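Local coordinates for protein eukaryotic translation initiation factor 2A (Schizosaccharomyces pombe, PDB 3WJ9) that probably directs methionyl-tRNAi to 40S ribosomal subunits in a codon-dependent manner, this piece being its beta-propeller part, at residues R38-A52 / N75-L88. Numbering follows the deposited sequence.
Sequences RNACYSPNGKLFAYA and NTYELGFSPLGKYL
The Phe81 ring has a neighbour over each face: Ser43 CB over one, 3.7 Å from the ring centroid in a CH-pi contact, and, from its own segment, Leu88 CD1 over the centre of the opposite one. The Phe49 carbonyl carbon lies at its edge. Ala50 CB comes obliquely to Phe81 CE2 at 3.7 Å, the Leu48 side chain crosses that of Phe81 at about a right angle, its CB near CZ, and Cys41 SG makes an oblique sulfur-aromatic contact. With CG anti to the carbonyl carbon (chi1 -84°), the ring leans across to the neighbouring sheet, where small Ser43 and Ala50 let it come close. Were Phe81 an alanine, a gap would probably open between Ser43 and Leu88, and Leu48 and Ala50 would lose their apolar partner. Ser43 faces the ring through its methylene while its OG accepts the N-H of Leu48 (3.0 Å), pinning the turn 43-46. Two adjacent blades of a beta-propeller meet here, the innermost strands 38-42 and 76-81 running parallel at 5° in separate antiparallel sheets. Farther along, Leu79 reaches both strands of the 38-52 hairpin, its CB 3.8 Å from Cys41 SG and its CD1 against the Ala52 methyl. Beside the classic bulge of Arg38 and Asn39 opposite Ala52, the long Arg38 chain bends at chi3 (66°) and NH1 gives Thr76 O a weak hydrogen bond of 3.3 Å, the carbonyl lying at the guanidinium edge. At the other end, Pro44's compact ring sets CD against Phe81 CB, 3.5 Å away.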
loop_
_atom_site.group_PDB
_atom_site.type_symbol
_atom_site.label_atom_id
_atom_site.label_comp_id
_atom_site.label_asym_id
_atom_site.label_seq_id
_atom_site.Cartn_x
_atom_site.Cartn_y
_atom_site.Cartn_z
ATOM N N ARG A 38 18.584 -5.971 0.752
ATOM C CA ARG A 38 17.594 -6.932 1.227
ATOM C C ARG A 38 16.180 -6.376 1.114
ATOM O O ARG A 38 15.200 -7.104 1.273
ATOM C CB ARG A 38 17.880 -7.324 2.676
ATOM C CG ARG A 38 17.854 -6.155 3.642
ATOM C CD ARG A 38 17.943 -6.628 5.079
ATOM N NE ARG A 38 19.228 -7.250 5.381
ATOM C CZ ARG A 38 19.486 -7.921 6.499
ATOM N NH1 ARG A 38 18.545 -8.064 7.423
ATOM N NH2 ARG A 38 20.682 -8.457 6.690
ATOM N N ASN A 39 16.083 -5.080 0.842
ATOM C CA ASN A 39 14.797 -4.406 0.733
ATOM C C ASN A 39 14.954 -3.077 0.003
ATOM O O ASN A 39 16.065 -2.556 -0.102
ATOM C CB ASN A 39 14.196 -4.186 2.122
ATOM C CG ASN A 39 12.718 -3.857 2.071
ATOM O OD1 ASN A 39 12.045 -4.131 1.079
ATOM N ND2 ASN A 39 12.204 -3.272 3.146
ATOM N N ALA A 40 13.849 -2.538 -0.508
ATOM C CA ALA A 40 13.875 -1.263 -1.223
ATOM C C ALA A 40 12.476 -0.658 -1.357
ATOM O O ALA A 40 11.479 -1.380 -1.321
ATOM C CB ALA A 40 14.501 -1.441 -2.598
ATOM N N CYS A 41 12.409 0.664 -1.518
ATOM C CA CYS A 41 11.131 1.358 -1.697
ATOM C C CYS A 41 11.282 2.803 -2.184
ATOM O O CYS A 41 12.351 3.406 -2.063
ATOM C CB CYS A 41 10.334 1.349 -0.389
ATOM S SG CYS A 41 11.085 2.272 0.974
ATOM N N TYR A 42 10.199 3.345 -2.740
ATOM C CA TYR A 42 10.131 4.748 -3.144
ATOM C C TYR A 42 9.309 5.559 -2.145
ATOM O O TYR A 42 8.421 5.022 -1.481
ATOM C CB TYR A 42 9.502 4.894 -4.537
ATOM C CG TYR A 42 10.428 4.649 -5.710
ATOM C CD1 TYR A 42 11.448 5.539 -6.022
ATOM C CD2 TYR A 42 10.251 3.547 -6.533
ATOM C CE1 TYR A 42 12.285 5.317 -7.105
ATOM C CE2 TYR A 42 11.080 3.317 -7.616
ATOM C CZ TYR A 42 12.095 4.205 -7.897
ATOM O OH TYR A 42 12.920 3.980 -8.976
ATOM N N SER A 43 9.603 6.851 -2.047
ATOM C CA SER A 43 8.725 7.778 -1.342
ATOM C C SER A 43 7.465 7.963 -2.184
ATOM O O SER A 43 7.532 7.872 -3.409
ATOM C CB SER A 43 9.429 9.114 -1.082
ATOM O OG SER A 43 9.877 9.708 -2.287
ATOM N N PRO A 44 6.312 8.203 -1.532
ATOM C CA PRO A 44 5.010 8.280 -2.206
ATOM C C PRO A 44 4.999 9.182 -3.442
ATOM O O PRO A 44 4.238 8.929 -4.377
ATOM C CB PRO A 44 4.095 8.848 -1.118
ATOM C CG PRO A 44 4.697 8.361 0.150
ATOM C CD PRO A 44 6.184 8.400 -0.077
ATOM N N ASN A 45 5.833 10.217 -3.433
ATOM C CA ASN A 45 5.958 11.128 -4.565
ATOM C C ASN A 45 7.131 10.779 -5.476
ATOM O O ASN A 45 7.381 11.461 -6.469
ATOM C CB ASN A 45 6.097 12.569 -4.069
ATOM C CG ASN A 45 6.986 12.682 -2.847
ATOM O OD1 ASN A 45 6.903 11.868 -1.928
ATOM N ND2 ASN A 45 7.836 13.702 -2.826
ATOM N N GLY A 46 7.854 9.719 -5.128
ATOM C CA GLY A 46 8.937 9.220 -5.957
ATOM C C GLY A 46 10.140 10.134 -6.086
ATOM O O GLY A 46 10.934 9.993 -7.017
ATOM N N LYS A 47 10.288 11.072 -5.157
ATOM C CA LYS A 47 11.443 11.961 -5.170
ATOM C C LYS A 47 12.650 11.302 -4.512
ATOM O O LYS A 47 13.786 11.734 -4.710
ATOM C CB LYS A 47 11.118 13.282 -4.470
ATOM C CG LYS A 47 10.134 14.159 -5.224
ATOM C CD LYS A 47 10.001 15.525 -4.569
ATOM C CE LYS A 47 9.008 16.403 -5.312
ATOM N NZ LYS A 47 8.877 17.742 -4.673
ATOM N N LEU A 48 12.402 10.252 -3.734
ATOM C CA LEU A 48 13.476 9.571 -3.016
ATOM C C LEU A 48 13.450 8.055 -3.203
ATOM O O LEU A 48 12.418 7.472 -3.529
ATOM C CB LEU A 48 13.409 9.907 -1.523
ATOM C CG LEU A 48 13.683 11.359 -1.119
ATOM C CD1 LEU A 48 13.601 11.533 0.391
ATOM C CD2 LEU A 48 15.037 11.805 -1.638
ATOM N N PHE A 49 14.604 7.431 -2.991
ATOM C CA PHE A 49 14.739 5.981 -3.080
ATOM C C PHE A 49 15.563 5.446 -1.913
ATOM O O PHE A 49 16.659 5.935 -1.642
ATOM C CB PHE A 49 15.381 5.578 -4.411
ATOM C CG PHE A 49 15.716 4.115 -4.509
ATOM C CD1 PHE A 49 14.737 3.185 -4.813
ATOM C CD2 PHE A 49 17.013 3.672 -4.305
ATOM C CE1 PHE A 49 15.041 1.840 -4.903
ATOM C CE2 PHE A 49 17.325 2.330 -4.395
ATOM C CZ PHE A 49 16.337 1.411 -4.696
ATOM N N ALA A 50 15.031 4.442 -1.223
ATOM C CA ALA A 50 15.722 3.849 -0.085
ATOM C C ALA A 50 15.876 2.346 -0.263
ATOM O O ALA A 50 14.943 1.669 -0.686
ATOM C CB ALA A 50 14.976 4.149 1.206
ATOM N N TYR A 51 17.053 1.826 0.062
ATOM C CA TYR A 51 17.255 0.385 0.056
ATOM C C TYR A 51 18.002 -0.055 1.305
ATOM O O TYR A 51 18.855 0.667 1.822
ATOM C CB TYR A 51 18.001 -0.058 -1.204
ATOM C CG TYR A 51 19.403 0.487 -1.331
ATOM C CD1 TYR A 51 19.642 1.686 -1.985
ATOM C CD2 TYR A 51 20.488 -0.205 -0.810
ATOM C CE1 TYR A 51 20.919 2.189 -2.107
ATOM C CE2 TYR A 51 21.767 0.290 -0.928
ATOM C CZ TYR A 51 21.979 1.488 -1.578
ATOM O OH TYR A 51 23.253 1.993 -1.700
ATOM N N ALA A 52 17.670 -1.245 1.786
ATOM C CA ALA A 52 18.239 -1.741 3.025
ATOM C C ALA A 52 19.279 -2.819 2.776
ATOM O O ALA A 52 19.061 -3.746 1.997
ATOM C CB ALA A 52 17.142 -2.269 3.930
ATOM N N ASN A 75 19.934 -4.884 10.358
ATOM C CA ASN A 75 18.979 -5.978 10.534
ATOM C C ASN A 75 17.547 -5.598 10.161
ATOM O O ASN A 75 16.595 -6.195 10.658
ATOM C CB ASN A 75 19.010 -6.479 11.980
ATOM C CG ASN A 75 20.421 -6.702 12.492
ATOM O OD1 ASN A 75 21.245 -7.326 11.824
ATOM N ND2 ASN A 75 20.707 -6.183 13.680
ATOM N N THR A 76 17.400 -4.605 9.291
ATOM C CA THR A 76 16.078 -4.129 8.889
ATOM C C THR A 76 15.353 -5.159 8.035
ATOM O O THR A 76 15.981 -5.975 7.365
ATOM C CB THR A 76 16.158 -2.807 8.102
ATOM O OG1 THR A 76 17.172 -2.909 7.097
ATOM C CG2 THR A 76 16.493 -1.655 9.032
ATOM N N TYR A 77 14.027 -5.122 8.071
ATOM C CA TYR A 77 13.215 -5.997 7.237
ATOM C C TYR A 77 12.209 -5.182 6.438
ATOM O O TYR A 77 11.821 -5.565 5.335
ATOM C CB TYR A 77 12.477 -7.037 8.081
ATOM C CG TYR A 77 13.337 -8.169 8.600
ATOM C CD1 TYR A 77 14.397 -7.928 9.463
ATOM C CD2 TYR A 77 13.082 -9.480 8.229
ATOM C CE1 TYR A 77 15.182 -8.960 9.938
ATOM C CE2 TYR A 77 13.861 -10.520 8.698
ATOM C CZ TYR A 77 14.910 -10.252 9.554
ATOM O OH TYR A 77 15.690 -11.284 10.025
ATOM N N GLU A 78 11.778 -4.061 7.010
ATOM C CA GLU A 78 10.754 -3.232 6.384
ATOM C C GLU A 78 11.129 -1.752 6.392
ATOM O O GLU A 78 11.806 -1.272 7.302
ATOM C CB GLU A 78 9.404 -3.435 7.081
ATOM C CG GLU A 78 9.069 -4.892 7.363
ATOM C CD GLU A 78 7.772 -5.336 6.720
ATOM O OE1 GLU A 78 7.265 -4.611 5.840
ATOM O OE2 GLU A 78 7.267 -6.417 7.088
ATOM N N LEU A 79 10.686 -1.037 5.363
ATOM C CA LEU A 79 10.962 0.387 5.222
ATOM C C LEU A 79 9.685 1.116 4.810
ATOM O O LEU A 79 8.803 0.526 4.187
ATOM C CB LEU A 79 12.075 0.623 4.196
ATOM C CG LEU A 79 13.422 -0.073 4.427
ATOM C CD1 LEU A 79 14.308 0.045 3.197
ATOM C CD2 LEU A 79 14.130 0.495 5.647
ATOM N N GLY A 80 9.584 2.395 5.160
ATOM C CA GLY A 80 8.398 3.166 4.838
ATOM C C GLY A 80 8.619 4.665 4.844
ATOM O O GLY A 80 9.160 5.221 5.796
ATOM N N PHE A 81 8.196 5.317 3.767
ATOM C CA PHE A 81 8.270 6.768 3.662
ATOM C C PHE A 81 6.979 7.419 4.141
ATOM O O PHE A 81 5.884 6.934 3.853
ATOM C CB PHE A 81 8.542 7.192 2.217
ATOM C CG PHE A 81 9.993 7.165 1.825
ATOM C CD1 PHE A 81 10.836 8.212 2.156
ATOM C CD2 PHE A 81 10.509 6.100 1.108
ATOM C CE1 PHE A 81 12.166 8.193 1.786
ATOM C CE2 PHE A 81 11.836 6.074 0.734
ATOM C CZ PHE A 81 12.668 7.123 1.074
ATOM N N SER A 82 7.115 8.518 4.872
ATOM C CA SER A 82 5.978 9.365 5.199
ATOM C C SER A 82 5.526 10.065 3.911
ATOM O O SER A 82 6.329 10.222 2.994
ATOM C CB SER A 82 6.365 10.367 6.289
ATOM O OG SER A 82 7.434 11.192 5.862
ATOM N N PRO A 83 4.243 10.474 3.832
ATOM C CA PRO A 83 3.623 10.992 2.603
ATOM C C PRO A 83 4.458 12.012 1.828
ATOM O O PRO A 83 4.408 12.019 0.598
ATOM C CB PRO A 83 2.340 11.646 3.121
ATOM C CG PRO A 83 1.977 10.829 4.289
ATOM C CD PRO A 83 3.281 10.465 4.947
ATOM N N LEU A 84 5.211 12.854 2.529
ATOM C CA LEU A 84 6.046 13.850 1.867
ATOM C C LEU A 84 7.519 13.451 1.928
ATOM O O LEU A 84 8.403 14.238 1.584
ATOM C CB LEU A 84 5.837 15.228 2.497
ATOM C CG LEU A 84 4.426 15.811 2.374
ATOM C CD1 LEU A 84 4.308 17.117 3.140
ATOM C CD2 LEU A 84 4.050 16.016 0.914
ATOM N N GLY A 85 7.771 12.224 2.371
ATOM C CA GLY A 85 9.108 11.661 2.368
ATOM C C GLY A 85 10.101 12.358 3.276
ATOM O O GLY A 85 11.309 12.201 3.113
ATOM N N LYS A 86 9.598 13.129 4.233
ATOM C CA LYS A 86 10.467 13.815 5.181
ATOM C C LYS A 86 10.802 12.911 6.360
ATOM O O LYS A 86 11.627 13.258 7.206
ATOM C CB LYS A 86 9.820 15.109 5.674
ATOM C CG LYS A 86 9.799 16.224 4.641
ATOM C CD LYS A 86 9.118 17.467 5.191
ATOM C CE LYS A 86 9.207 18.624 4.212
ATOM N NZ LYS A 86 10.615 19.069 4.020
ATOM N N TYR A 87 10.158 11.750 6.413
ATOM C CA TYR A 87 10.447 10.771 7.453
ATOM C C TYR A 87 10.439 9.352 6.892
ATOM O O TYR A 87 9.648 9.025 6.004
ATOM C CB TYR A 87 9.444 10.893 8.603
ATOM C CG TYR A 87 9.387 12.273 9.216
ATOM C CD1 TYR A 87 10.355 12.698 10.117
ATOM C CD2 TYR A 87 8.366 13.154 8.889
ATOM C CE1 TYR A 87 10.305 13.962 10.677
ATOM C CE2 TYR A 87 8.307 14.418 9.443
ATOM C CZ TYR A 87 9.278 14.818 10.336
ATOM O OH TYR A 87 9.219 16.077 10.887
ATOM N N LEU A 88 11.331 8.518 7.416
ATOM C CA LEU A 88 11.444 7.131 6.987
ATOM C C LEU A 88 11.512 6.220 8.209
ATOM O O LEU A 88 12.330 6.431 9.102
ATOM C CB LEU A 88 12.678 6.942 6.099
ATOM C CG LEU A 88 12.975 5.540 5.555
ATOM C CD1 LEU A 88 12.065 5.210 4.383
ATOM C CD2 LEU A 88 14.433 5.418 5.144
#